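Local coordinates for protein alpha-galactosidase (Lactobacillus brevis, PDB 3MI6) that probably hydrolyses terminal, non-reducing alpha-D-galactose residues in alpha-D-galactosides, including galactose oligosaccharides, galactomannans and galactolipids, at residues A597-L602 / Q663-R668; V623-C628 / T729-V734; F561-G566 / A570-H575; F682-L687 / Y693-D698. All blocks are in the same frame, centred on the assembly; numbering follows the deposited sequence.

Contact 1 (A597-L602 / Q663-R668)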
loop_
_atom_site.group_PDB
_atom_site.type_symbol
_atom_site.label_atom_id
_atom_site.label_comp_id
_atom_site.label_asym_id
_atom_site.label_seq_id
_atom_site.Cartn_x
_atom_site.Cartn_y
_atom_site.Cartn_z
ATOM N N ALA D 597 -23.259 24.149 6.180
ATOM C CA ALA D 597 -23.017 25.576 5.961
ATOM C C ALA D 597 -22.721 26.373 7.239
ATOM O O ALA D 597 -22.161 27.467 7.171
ATOM C CB ALA D 597 -24.159 26.221 5.160
ATOM N N PHE D 598 -23.083 25.842 8.400
ATOM C CA PHE D 598 -22.736 26.532 9.638
ATOM C C PHE D 598 -21.229 26.671 9.779
ATOM O O PHE D 598 -20.758 27.643 10.349
ATOM C CB PHE D 598 -23.248 25.809 10.877
ATOM C CG PHE D 598 -24.730 25.686 10.944
ATOM C CD1 PHE D 598 -25.544 26.648 10.387
ATOM C CD2 PHE D 598 -25.313 24.603 11.583
ATOM C CE1 PHE D 598 -26.902 26.526 10.457
ATOM C CE2 PHE D 598 -26.674 24.483 11.663
ATOM C CZ PHE D 598 -27.470 25.438 11.101
ATOM N N PHE D 599 -20.465 25.702 9.281
ATOM C CA PHE D 599 -19.018 25.727 9.491
ATOM C C PHE D 599 -18.298 26.609 8.465
ATOM O O PHE D 599 -17.402 26.186 7.721
ATOM C CB PHE D 599 -18.461 24.308 9.582
ATOM C CG PHE D 599 -18.966 23.561 10.778
ATOM C CD1 PHE D 599 -20.237 23.001 10.774
ATOM C CD2 PHE D 599 -18.187 23.451 11.926
ATOM C CE1 PHE D 599 -20.713 22.317 11.870
ATOM C CE2 PHE D 599 -18.646 22.770 13.027
ATOM C CZ PHE D 599 -19.913 22.199 13.007
ATOM N N GLY D 600 -18.719 27.864 8.461
ATOM C CA GLY D 600 -18.199 28.864 7.569
ATOM C C GLY D 600 -19.083 30.066 7.782
ATOM O O GLY D 600 -19.595 30.300 8.876
ATOM N N ASP D 601 -19.290 30.816 6.716
ATOM C CA ASP D 601 -20.104 32.014 6.779
ATOM C C ASP D 601 -21.454 31.761 6.109
ATOM O O ASP D 601 -21.589 31.855 4.882
ATOM C CB ASP D 601 -19.335 33.190 6.165
ATOM C CG ASP D 601 -17.962 33.371 6.812
ATOM O OD1 ASP D 601 -17.852 33.121 8.032
ATOM O OD2 ASP D 601 -16.987 33.731 6.110
ATOM N N LEU D 602 -22.436 31.444 6.953
ATOM C CA LEU D 602 -23.769 31.011 6.535
ATOM C C LEU D 602 -24.486 32.045 5.680
ATOM O O LEU D 602 -24.370 33.247 5.909
ATOM C CB LEU D 602 -24.631 30.638 7.759
ATOM C CG LEU D 602 -26.034 30.109 7.463
ATOM C CD1 LEU D 602 -25.948 28.812 6.695
ATOM C CD2 LEU D 602 -26.852 29.929 8.740
ATOM N N GLN D 663 -16.910 25.691 25.369
ATOM C CA GLN D 663 -17.987 25.415 24.439
ATOM C C GLN D 663 -17.432 24.749 23.201
ATOM O O GLN D 663 -16.272 24.975 22.839
ATOM C CB GLN D 663 -18.744 26.693 24.063
ATOM C CG GLN D 663 -19.582 27.306 25.194
ATOM C CD GLN D 663 -20.935 27.833 24.698
ATOM O OE1 GLN D 663 -21.982 27.192 24.902
ATOM N NE2 GLN D 663 -20.917 29.000 24.034
ATOM N N ALA D 664 -18.244 23.900 22.570
ATOM C CA ALA D 664 -17.842 23.270 21.314
ATOM C C ALA D 664 -19.045 22.807 20.530
ATOM O O ALA D 664 -20.063 22.458 21.110
ATOM C CB ALA D 664 -16.891 22.111 21.553
ATOM N N ILE D 665 -18.930 22.831 19.205
ATOM C CA ILE D 665 -19.889 22.147 18.360
ATOM C C ILE D 665 -19.199 21.170 17.419
ATOM O O ILE D 665 -18.318 21.544 16.652
ATOM C CB ILE D 665 -20.736 23.123 17.578
ATOM C CG1 ILE D 665 -21.718 23.811 18.532
ATOM C CG2 ILE D 665 -21.496 22.401 16.487
ATOM C CD1 ILE D 665 -22.570 24.891 17.891
ATOM N N ALA D 666 -19.599 19.906 17.512
ATOM C CA ALA D 666 -19.091 18.843 16.650
ATOM C C ALA D 666 -20.170 18.434 15.659
ATOM O O ALA D 666 -21.357 18.659 15.879
ATOM C CB ALA D 666 -18.660 17.646 17.484
ATOM N N ALA D 667 -19.761 17.844 14.550
ATOM C CA ALA D 667 -20.733 17.405 13.572
ATOM C C ALA D 667 -20.185 16.185 12.899
ATOM O O ALA D 667 -19.012 16.159 12.562
ATOM C CB ALA D 667 -20.995 18.489 12.562
ATOM N N ARG D 668 -21.033 15.171 12.741
ATOM C CA ARG D 668 -20.711 13.971 11.990
ATOM C C ARG D 668 -21.707 13.856 10.836
ATOM O O ARG D 668 -22.916 13.899 11.036
ATOM C CB ARG D 668 -20.824 12.761 12.894
ATOM C CG ARG D 668 -20.418 11.465 12.299
ATOM C CD ARG D 668 -20.559 10.386 13.362
ATOM N NE ARG D 668 -20.083 9.079 12.921
ATOM C CZ ARG D 668 -20.864 8.135 12.396
ATOM N NH1 ARG D 668 -22.162 8.349 12.244
ATOM N NH2 ARG D 668 -20.339 6.980 12.014
#
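F599 reaches across to strand 663-670 with the far end of its ring, and I665 and A667 receive it. CZ does most of the touching, lying 3.8 Å from I665 CG2 and 3.9 Å from A667 CB; CE1 shares the A667 methyl. Both methyls approach the ring obliquely. The ring comes to the strand because CG lies beside the backbone N and opposite the carbonyl carbon (chi1 -65°), on a residue that forms the centre of an inverse gamma turn closed by a weak bond from G600 N to F598 O. On the strand, I665 turns its CG1 beside its own backbone N (chi1 -72°), which leaves CG2 as the branch that meets the phenyl. I665 and A667 project from one side of the strand, whereas A666 between them points its methyl the other way, onto F684. The carbonyl oxygen of I665 lies in the plane of the phenyl at its edge, with F599 CE2 3.8 Å from it. Around this point F633 meets the F599 ring edge-to-face and W654 packs against it at about 50°, which illustrates how an aromatic from the loop before strand 601-604 can fill the seam between a TIM barrel and a C-terminal beta-sheet. Cutting F599 back to an alanine is likely to take the ring away from I665 CG2 and A667 CB and open a gap between barrel and sheet. The chemistry is almost wholly apolar: buried methyls against ring carbons, with one carbonyl at a ring edge, where a faintly positive C-H rim may be slightly favourable.

Contact 2 (V623-C628 / T729-V734)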
loop_
_atom_site.group_PDB
_atom_site.type_symbol
_atom_site.label_atom_id
_atom_site.label_comp_id
_atom_site.label_asym_id
_atom_site.label_seq_id
_atom_site.Cartn_x
_atom_site.Cartn_y
_atom_site.Cartn_z
ATOM N N VAL D 623 -31.191 29.982 11.462
ATOM C CA VAL D 623 -30.632 31.321 11.602
ATOM C C VAL D 623 -30.455 31.757 13.064
ATOM O O VAL D 623 -29.420 32.332 13.424
ATOM C CB VAL D 623 -31.471 32.352 10.811
ATOM C CG1 VAL D 623 -30.954 33.784 11.044
ATOM C CG2 VAL D 623 -31.454 32.013 9.331
ATOM N N ALA D 624 -31.452 31.477 13.908
ATOM C CA ALA D 624 -31.352 31.773 15.343
ATOM C C ALA D 624 -30.263 30.917 15.969
ATOM O O ALA D 624 -29.488 31.377 16.804
ATOM C CB ALA D 624 -32.661 31.520 16.024
ATOM N N PHE D 625 -30.203 29.665 15.547
ATOM C CA PHE D 625 -29.174 28.774 16.034
ATOM C C PHE D 625 -27.799 29.279 15.626
ATOM O O PHE D 625 -26.886 29.361 16.449
ATOM C CB PHE D 625 -29.376 27.358 15.495
ATOM C CG PHE D 625 -28.318 26.396 15.939
ATOM C CD1 PHE D 625 -28.234 26.008 17.264
ATOM C CD2 PHE D 625 -27.413 25.876 15.040
ATOM C CE1 PHE D 625 -27.271 25.127 17.680
ATOM C CE2 PHE D 625 -26.443 24.981 15.452
ATOM C CZ PHE D 625 -26.376 24.610 16.765
ATOM N N TYR D 626 -27.648 29.603 14.345
ATOM C CA TYR D 626 -26.357 30.027 13.840
ATOM C C TYR D 626 -25.898 31.304 14.516
ATOM O O TYR D 626 -24.721 31.432 14.878
ATOM C CB TYR D 626 -26.402 30.223 12.337
ATOM C CG TYR D 626 -25.073 30.624 11.744
ATOM C CD1 TYR D 626 -24.072 29.681 11.539
ATOM C CD2 TYR D 626 -24.818 31.945 11.375
ATOM C CE1 TYR D 626 -22.847 30.044 10.987
ATOM C CE2 TYR D 626 -23.598 32.320 10.826
ATOM C CZ TYR D 626 -22.620 31.368 10.629
ATOM O OH TYR D 626 -21.419 31.725 10.072
ATOM N N LYS D 627 -26.828 32.249 14.679
ATOM C CA LYS D 627 -26.526 33.528 15.323
ATOM C C LYS D 627 -26.068 33.337 16.777
ATOM O O LYS D 627 -25.110 33.970 17.223
ATOM C CB LYS D 627 -27.741 34.458 15.285
ATOM C CG LYS D 627 -28.110 35.039 13.921
ATOM C CD LYS D 627 -29.328 35.952 14.065
ATOM C CE LYS D 627 -29.625 36.710 12.798
ATOM N NZ LYS D 627 -30.730 37.704 12.993
ATOM N N CYS D 628 -26.769 32.466 17.500
ATOM C CA CYS D 628 -26.475 32.142 18.900
ATOM C C CYS D 628 -25.023 31.705 19.022
ATOM O O CYS D 628 -24.346 32.041 19.978
ATOM C CB CYS D 628 -27.426 31.024 19.381
ATOM S SG CYS D 628 -27.531 30.593 21.193
ATOM N N THR D 729 -26.856 13.944 9.192
ATOM C CA THR D 729 -26.042 14.738 10.079
ATOM C C THR D 729 -26.393 14.537 11.539
ATOM O O THR D 729 -27.554 14.559 11.923
ATOM C CB THR D 729 -26.207 16.217 9.791
ATOM O OG1 THR D 729 -26.006 16.454 8.390
ATOM C CG2 THR D 729 -25.211 17.009 10.625
ATOM N N GLN D 730 -25.365 14.345 12.347
ATOM C CA GLN D 730 -25.485 14.347 13.787
ATOM C C GLN D 730 -24.660 15.514 14.351
ATOM O O GLN D 730 -23.449 15.591 14.152
ATOM C CB GLN D 730 -25.011 13.008 14.333
ATOM C CG GLN D 730 -25.893 11.853 13.906
ATOM C CD GLN D 730 -25.131 10.551 13.708
ATOM O OE1 GLN D 730 -24.054 10.518 13.110
ATOM N NE2 GLN D 730 -25.707 9.466 14.182
ATOM N N LEU D 731 -25.348 16.417 15.040
ATOM C CA LEU D 731 -24.769 17.607 15.628
ATOM C C LEU D 731 -24.634 17.413 17.132
ATOM O O LEU D 731 -25.481 16.785 17.761
ATOM C CB LEU D 731 -25.698 18.778 15.374
ATOM C CG LEU D 731 -25.181 20.100 14.822
ATOM C CD1 LEU D 731 -24.352 19.913 13.554
ATOM C CD2 LEU D 731 -26.388 20.971 14.563
ATOM N N PHE D 732 -23.575 17.971 17.705
ATOM C CA PHE D 732 -23.251 17.805 19.106
ATOM C C PHE D 732 -22.841 19.142 19.740
ATOM O O PHE D 732 -21.698 19.580 19.591
ATOM C CB PHE D 732 -22.089 16.835 19.237
ATOM C CG PHE D 732 -22.380 15.467 18.708
ATOM C CD1 PHE D 732 -23.099 14.553 19.462
ATOM C CD2 PHE D 732 -21.910 15.073 17.466
ATOM C CE1 PHE D 732 -23.353 13.285 18.974
ATOM C CE2 PHE D 732 -22.168 13.793 16.981
ATOM C CZ PHE D 732 -22.890 12.911 17.728
ATOM N N VAL D 733 -23.769 19.785 20.445
ATOM C CA VAL D 733 -23.472 21.013 21.175
ATOM C C VAL D 733 -22.912 20.706 22.567
ATOM O O VAL D 733 -23.598 20.121 23.413
ATOM C CB VAL D 733 -24.735 21.862 21.337
ATOM C CG1 VAL D 733 -24.419 23.154 22.053
ATOM C CG2 VAL D 733 -25.374 22.121 19.983
ATOM N N VAL D 734 -21.670 21.107 22.802
ATOM C CA VAL D 734 -20.977 20.764 24.039
ATOM C C VAL D 734 -20.889 21.954 24.975
ATOM O O VAL D 734 -20.296 22.967 24.640
ATOM C CB VAL D 734 -19.556 20.257 23.756
ATOM C CG1 VAL D 734 -18.847 19.918 25.050
ATOM C CG2 VAL D 734 -19.600 19.051 22.842
#
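F625 extends its ring from helix 613-628 with CG anti to the backbone N (chi1 179°), and V733 answers from strand 728-736 with CG2 set beside its own backbone N, because CG1 occupies the anti position (chi1 -178°). The two side chains come from opposite directions, and CG2 of V733 stands at the edge of the phenyl, near its plane, 4.2 Å from F625 CZ. L731, two residues earlier on the same side of the strand, also faces the helix. Its CD2 lies 4.1 Å from F625 CE2, reaching the ring obliquely. Between these two segments one phenyl spans the gap, touching two aliphatic branches at adjacent carbons of its rim; the nearest CA atoms, those of F625 and V733, stay 10.9 Å apart. The three residues are only partly buried, as befits packing near the surface, and the contact is van der Waals in kind. It is a compact example of a long side chain spanning an interdomain seam. Y629 and F598 also pack against the F625 ring, and V733 touches Y629 too. Behind the contact, strand 728-736 runs antiparallel between strands 663-670 and 692-695, so that F625 joins the helix that follows barrel strand 601-604 to an inner strand of the C-terminal sheet.

Contact 3 (F561-G566 / A570-H575)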
loop_
_atom_site.group_PDB
_atom_site.type_symbol
_atom_site.label_atom_id
_atom_site.label_comp_id
_atom_site.label_asym_id
_atom_site.label_seq_id
_atom_site.Cartn_x
_atom_site.Cartn_y
_atom_site.Cartn_z
ATOM N N PHE D 561 -13.714 20.412 3.810
ATOM C CA PHE D 561 -12.727 19.633 4.517
ATOM C C PHE D 561 -11.347 19.950 3.951
ATOM O O PHE D 561 -10.428 20.269 4.697
ATOM C CB PHE D 561 -13.018 18.147 4.380
ATOM C CG PHE D 561 -12.449 17.322 5.494
ATOM C CD1 PHE D 561 -11.212 16.725 5.364
ATOM C CD2 PHE D 561 -13.157 17.146 6.676
ATOM C CE1 PHE D 561 -10.704 15.967 6.386
ATOM C CE2 PHE D 561 -12.643 16.396 7.686
ATOM C CZ PHE D 561 -11.416 15.807 7.542
ATOM N N GLY D 562 -11.204 19.864 2.632
ATOM C CA GLY D 562 -9.932 20.143 1.995
ATOM C C GLY D 562 -9.486 21.586 2.181
ATOM O O GLY D 562 -8.328 21.853 2.514
ATOM N N THR D 563 -10.398 22.528 1.982
ATOM C CA THR D 563 -10.032 23.925 2.129
ATOM C C THR D 563 -9.455 24.218 3.526
ATOM O O THR D 563 -8.487 24.977 3.651
ATOM C CB THR D 563 -11.214 24.859 1.774
ATOM O OG1 THR D 563 -11.621 24.605 0.423
ATOM C CG2 THR D 563 -10.811 26.321 1.906
ATOM N N SER D 564 -10.019 23.597 4.562
ATOM C CA SER D 564 -9.593 23.852 5.948
ATOM C C SER D 564 -8.115 23.572 6.257
ATOM O O SER D 564 -7.554 24.157 7.184
ATOM C CB SER D 564 -10.479 23.103 6.943
ATOM O OG SER D 564 -10.339 21.703 6.792
ATOM N N TYR D 565 -7.485 22.688 5.492
ATOM C CA TYR D 565 -6.056 22.440 5.666
ATOM C C TYR D 565 -5.287 23.743 5.459
ATOM O O TYR D 565 -4.278 24.015 6.123
ATOM C CB TYR D 565 -5.569 21.351 4.710
ATOM C CG TYR D 565 -5.967 19.961 5.150
ATOM C CD1 TYR D 565 -7.127 19.354 4.666
ATOM C CD2 TYR D 565 -5.186 19.239 6.067
ATOM C CE1 TYR D 565 -7.506 18.047 5.096
ATOM C CE2 TYR D 565 -5.550 17.946 6.494
ATOM C CZ TYR D 565 -6.718 17.358 6.010
ATOM O OH TYR D 565 -7.077 16.086 6.428
ATOM N N GLY D 566 -5.782 24.572 4.544
ATOM C CA GLY D 566 -5.090 25.781 4.184
ATOM C C GLY D 566 -5.793 27.023 4.660
ATOM O O GLY D 566 -5.174 28.081 4.775
ATOM N N ALA D 570 -13.571 30.991 8.739
ATOM C CA ALA D 570 -13.903 32.405 8.631
ATOM C C ALA D 570 -13.853 32.879 7.172
ATOM O O ALA D 570 -14.606 33.766 6.767
ATOM C CB ALA D 570 -12.957 33.230 9.493
HETATM N N MSE D 571 -12.979 32.256 6.391
HETATM C CA MSE D 571 -12.738 32.645 5.013
HETATM C C MSE D 571 -13.722 32.044 3.988
HETATM O O MSE D 571 -13.796 32.511 2.845
HETATM C CB MSE D 571 -11.308 32.282 4.634
HETATM C CG MSE D 571 -10.237 33.033 5.423
HETATM SE SE MSE D 571 -8.434 32.562 4.814
HETATM C CE MSE D 571 -7.366 33.567 6.139
HETATM N N MSE D 572 -14.488 31.036 4.404
HETATM C CA MSE D 572 -15.334 30.272 3.488
HETATM C C MSE D 572 -16.806 30.671 3.499
HETATM O O MSE D 572 -17.538 30.331 4.426
HETATM C CB MSE D 572 -15.271 28.786 3.831
HETATM C CG MSE D 572 -14.022 28.052 3.410
HETATM SE SE MSE D 572 -14.039 26.227 4.199
HETATM C CE MSE D 572 -12.769 26.464 5.697
ATOM N N GLY D 573 -17.261 31.357 2.460
ATOM C CA GLY D 573 -18.689 31.552 2.312
ATOM C C GLY D 573 -19.341 30.189 2.098
ATOM O O GLY D 573 -18.737 29.314 1.499
ATOM N N ALA D 574 -20.562 30.010 2.592
ATOM C CA ALA D 574 -21.318 28.787 2.353
ATOM C C ALA D 574 -22.810 29.075 2.399
ATOM O O ALA D 574 -23.313 29.527 3.411
ATOM C CB ALA D 574 -20.965 27.748 3.385
ATOM N N HIS D 575 -23.528 28.818 1.314
ATOM C CA HIS D 575 -24.967 29.076 1.311
ATOM C C HIS D 575 -25.795 27.781 1.310
ATOM O O HIS D 575 -25.447 26.816 0.649
ATOM C CB HIS D 575 -25.374 29.939 0.113
ATOM C CG HIS D 575 -24.616 31.226 -0.012
ATOM N ND1 HIS D 575 -24.632 31.987 -1.165
ATOM C CD2 HIS D 575 -23.837 31.899 0.868
ATOM C CE1 HIS D 575 -23.885 33.064 -0.995
ATOM N NE2 HIS D 575 -23.394 33.038 0.231
#
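The ring nearest to T563, S564 and M572 in sequence, that of Y565, takes no part in their contact. It has the CA of G562 at its edge, in plane, while R640 makes a cation-pi interaction with it and F196 packs against it at about 35°. What bridges helix 553-566 and strand 572-576 is M572, deposited as selenomethionine, which meets T563 tip to tip. Its CG lies 3.9 Å from T563 CG2, a methyl that stands anti to the backbone N, and its SE is 4.0 Å from the same methyl. A bend at chi3 (-102°) turns the terminal CE toward the helix backbone, 4.1 Å from S564 CA. The polar ends look to other partners: T563 OG1 bonds R204 NE and I559 O, while S564 OG donates to F561 O, tilted 27° from the carbonyl plane, and also bonds R640 NH1. Here the helix of a beta-alpha-beta unit of the barrel (strand 544-546, helix 553-566, strand 572-576) is packed on its second strand by an unbranched side chain. Apolar surface lies between helix and strand, and the hydroxyls beside it are satisfied by carbonyls and arginines.

Contact 4 (F682-L687 / Y693-D698)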
loop_
_atom_site.group_PDB
_atom_site.type_symbol
_atom_site.label_atom_id
_atom_site.label_comp_id
_atom_site.label_asym_id
_atom_site.label_seq_id
_atom_site.Cartn_x
_atom_site.Cartn_y
_atom_site.Cartn_z
ATOM N N PHE D 682 -18.233 8.413 18.412
ATOM C CA PHE D 682 -17.632 9.679 18.034
ATOM C C PHE D 682 -16.554 10.145 19.027
ATOM O O PHE D 682 -16.816 10.232 20.216
ATOM C CB PHE D 682 -18.722 10.737 17.928
ATOM C CG PHE D 682 -18.215 12.045 17.439
ATOM C CD1 PHE D 682 -17.663 12.147 16.172
ATOM C CD2 PHE D 682 -18.270 13.163 18.237
ATOM C CE1 PHE D 682 -17.182 13.345 15.708
ATOM C CE2 PHE D 682 -17.784 14.363 17.783
ATOM C CZ PHE D 682 -17.236 14.456 16.514
ATOM N N TYR D 683 -15.350 10.445 18.553
ATOM C CA TYR D 683 -14.288 10.903 19.461
ATOM C C TYR D 683 -14.018 12.412 19.396
ATOM O O TYR D 683 -13.281 12.877 18.519
ATOM C CB TYR D 683 -12.967 10.182 19.179
ATOM C CG TYR D 683 -12.979 8.719 19.460
ATOM C CD1 TYR D 683 -13.396 7.814 18.491
ATOM C CD2 TYR D 683 -12.554 8.217 20.699
ATOM C CE1 TYR D 683 -13.402 6.446 18.750
ATOM C CE2 TYR D 683 -12.555 6.851 20.964
ATOM C CZ TYR D 683 -12.981 5.979 19.986
ATOM O OH TYR D 683 -12.983 4.635 20.223
ATOM N N PHE D 684 -14.575 13.182 20.323
ATOM C CA PHE D 684 -14.277 14.615 20.354
ATOM C C PHE D 684 -12.766 14.878 20.458
ATOM O O PHE D 684 -12.010 14.063 21.013
ATOM C CB PHE D 684 -15.014 15.298 21.508
ATOM C CG PHE D 684 -16.512 15.216 21.404
ATOM C CD1 PHE D 684 -17.181 14.051 21.744
ATOM C CD2 PHE D 684 -17.255 16.306 20.970
ATOM C CE1 PHE D 684 -18.557 13.971 21.655
ATOM C CE2 PHE D 684 -18.630 16.223 20.868
ATOM C CZ PHE D 684 -19.281 15.060 21.204
ATOM N N LYS D 685 -12.334 16.007 19.898
ATOM C CA LYS D 685 -10.985 16.521 20.114
ATOM C C LYS D 685 -11.065 17.954 20.659
ATOM O O LYS D 685 -12.121 18.598 20.634
ATOM C CB LYS D 685 -10.167 16.515 18.818
ATOM C CG LYS D 685 -10.426 15.359 17.867
ATOM C CD LYS D 685 -10.044 14.034 18.460
ATOM C CE LYS D 685 -9.053 13.315 17.590
ATOM N NZ LYS D 685 -9.519 11.930 17.332
ATOM N N GLY D 686 -9.939 18.442 21.167
ATOM C CA GLY D 686 -9.813 19.827 21.564
ATOM C C GLY D 686 -10.427 20.256 22.882
ATOM O O GLY D 686 -10.581 21.448 23.120
ATOM N N LEU D 687 -10.768 19.324 23.753
ATOM C CA LEU D 687 -11.388 19.709 25.017
ATOM C C LEU D 687 -10.403 19.679 26.171
ATOM O O LEU D 687 -9.308 19.137 26.060
ATOM C CB LEU D 687 -12.573 18.796 25.345
ATOM C CG LEU D 687 -13.737 18.777 24.364
ATOM C CD1 LEU D 687 -14.771 17.815 24.888
ATOM C CD2 LEU D 687 -14.324 20.168 24.164
ATOM N N TYR D 693 -18.489 18.314 31.104
ATOM C CA TYR D 693 -19.327 18.831 30.019
ATOM C C TYR D 693 -20.645 18.087 29.910
ATOM O O TYR D 693 -20.812 17.004 30.479
ATOM C CB TYR D 693 -18.638 18.681 28.670
ATOM C CG TYR D 693 -17.286 19.339 28.497
ATOM C CD1 TYR D 693 -17.175 20.610 27.944
ATOM C CD2 TYR D 693 -16.119 18.666 28.819
ATOM C CE1 TYR D 693 -15.947 21.201 27.750
ATOM C CE2 TYR D 693 -14.887 19.255 28.631
ATOM C CZ TYR D 693 -14.804 20.522 28.083
ATOM O OH TYR D 693 -13.572 21.119 27.895
ATOM N N GLN D 694 -21.574 18.675 29.164
ATOM C CA GLN D 694 -22.834 18.021 28.802
ATOM C C GLN D 694 -23.055 18.201 27.315
ATOM O O GLN D 694 -22.611 19.201 26.711
ATOM C CB GLN D 694 -24.023 18.609 29.569
ATOM C CG GLN D 694 -23.915 18.414 31.063
ATOM C CD GLN D 694 -25.234 18.598 31.822
ATOM O OE1 GLN D 694 -25.930 19.616 31.673
ATOM N NE2 GLN D 694 -25.572 17.609 32.664
ATOM N N ILE D 695 -23.746 17.234 26.730
ATOM C CA ILE D 695 -23.929 17.210 25.307
ATOM C C ILE D 695 -25.347 17.076 24.837
ATOM O O ILE D 695 -26.017 16.115 25.151
ATOM C CB ILE D 695 -23.310 15.945 24.719
ATOM C CG1 ILE D 695 -21.838 15.924 25.112
ATOM C CG2 ILE D 695 -23.592 15.905 23.216
ATOM C CD1 ILE D 695 -21.155 14.692 24.731
ATOM N N ASN D 696 -25.817 18.152 24.245
ATOM C CA ASN D 696 -27.172 18.286 23.778
ATOM C C ASN D 696 -28.020 18.044 24.983
ATOM O O ASN D 696 -27.678 18.452 26.040
ATOM C CB ASN D 696 -27.490 17.294 22.677
ATOM C CG ASN D 696 -26.538 17.369 21.529
ATOM O OD1 ASN D 696 -26.023 18.383 21.226
ATOM N ND2 ASN D 696 -26.320 16.281 20.892
ATOM N N ASP D 697 -29.129 17.373 24.825
ATOM C CA ASP D 697 -30.098 17.226 25.902
ATOM C C ASP D 697 -29.840 15.971 26.754
ATOM O O ASP D 697 -30.672 15.587 27.578
ATOM C CB ASP D 697 -31.509 17.183 25.320
ATOM C CG ASP D 697 -31.671 16.101 24.251
ATOM O OD1 ASP D 697 -30.659 15.467 23.854
ATOM O OD2 ASP D 697 -32.825 15.877 23.806
ATOM N N ASP D 698 -28.701 15.288 26.538
ATOM C CA ASP D 698 -28.293 14.149 27.354
ATOM C C ASP D 698 -27.971 14.659 28.754
ATOM O O ASP D 698 -27.143 15.565 28.921
ATOM C CB ASP D 698 -27.088 13.448 26.718
ATOM C CG ASP D 698 -26.430 12.441 27.638
ATOM O OD1 ASP D 698 -26.919 12.241 28.769
ATOM O OD2 ASP D 698 -25.407 11.856 27.221
#
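The hydroxyl of Y693, which lies 3.6 Å from L687 CB, is gripped by two hydrogen bonds, one with Q661 O and one with R688 N. A carbonyl and a backbone amide thus tie down a buried polar atom, and they probably also help fix the position of the ring against the loop. L687 covers that ring at an oblique angle. Its CD1 stands over one face, offset toward the rim, in a CH-pi contact 4.2 Å from the centroid of the Y693 ring and 18° off the normal, while CB lies 3.9 Å from Y693 CZ. In L687, chi1 -61° sets CG anti to the carbonyl carbon, and an extended chi2 (180°) then carries CD1 over the face while CD2 lies near the hydroxyl. Further along, F684 and I695 approach from opposite directions: I695 CD1 lies 4.0 Å from F684 CZ, oblique to the ring. One face of F684 is taken by F682 CE2, 3.6 Å above the plane and over its centre. Past I695 the chain leaves the strand in a type II' turn, closed by D698 N bonding to I695 O at 3.1 Å. F684 and L687 of the loop before strand 692-695 thus pack onto I695 and Y693 of that strand. A phenylalanine in place of Y693 would probably leave Q661 O and R688 N without the hydroxyl they share. V734 packs on F684 and Y693, and A666 on F684, extending the apolar contact into the sheet. Apolar burial therefore holds the loop over strand 692-695, and the one hydroxyl within it is held by two backbone groups.

How the contacts relate
Contact 3 comes first along the chain and lies wholly within the barrel; contact 1 follows, and contact 2 crosses it, its segments alternating with those of contact 1, while contact 4 nests inside the loop that contact 2 closes. Contacts 1 and 2 have centres about 7 Å apart, contacts 1 and 3 about 11 Å, and contacts 3 and 4 about 23 Å without touching. Strands 572-576 and 601-604 are barrel neighbours, linking contact 3 to contact 1, whereas strands 663-670, 728-736 and 692-695 lie side by side in the C-terminal antiparallel sheet reached by contacts 1, 2 and 4. The series thus runs from barrel to interdomain seam to outer loop, away from the predicted catalytic residues.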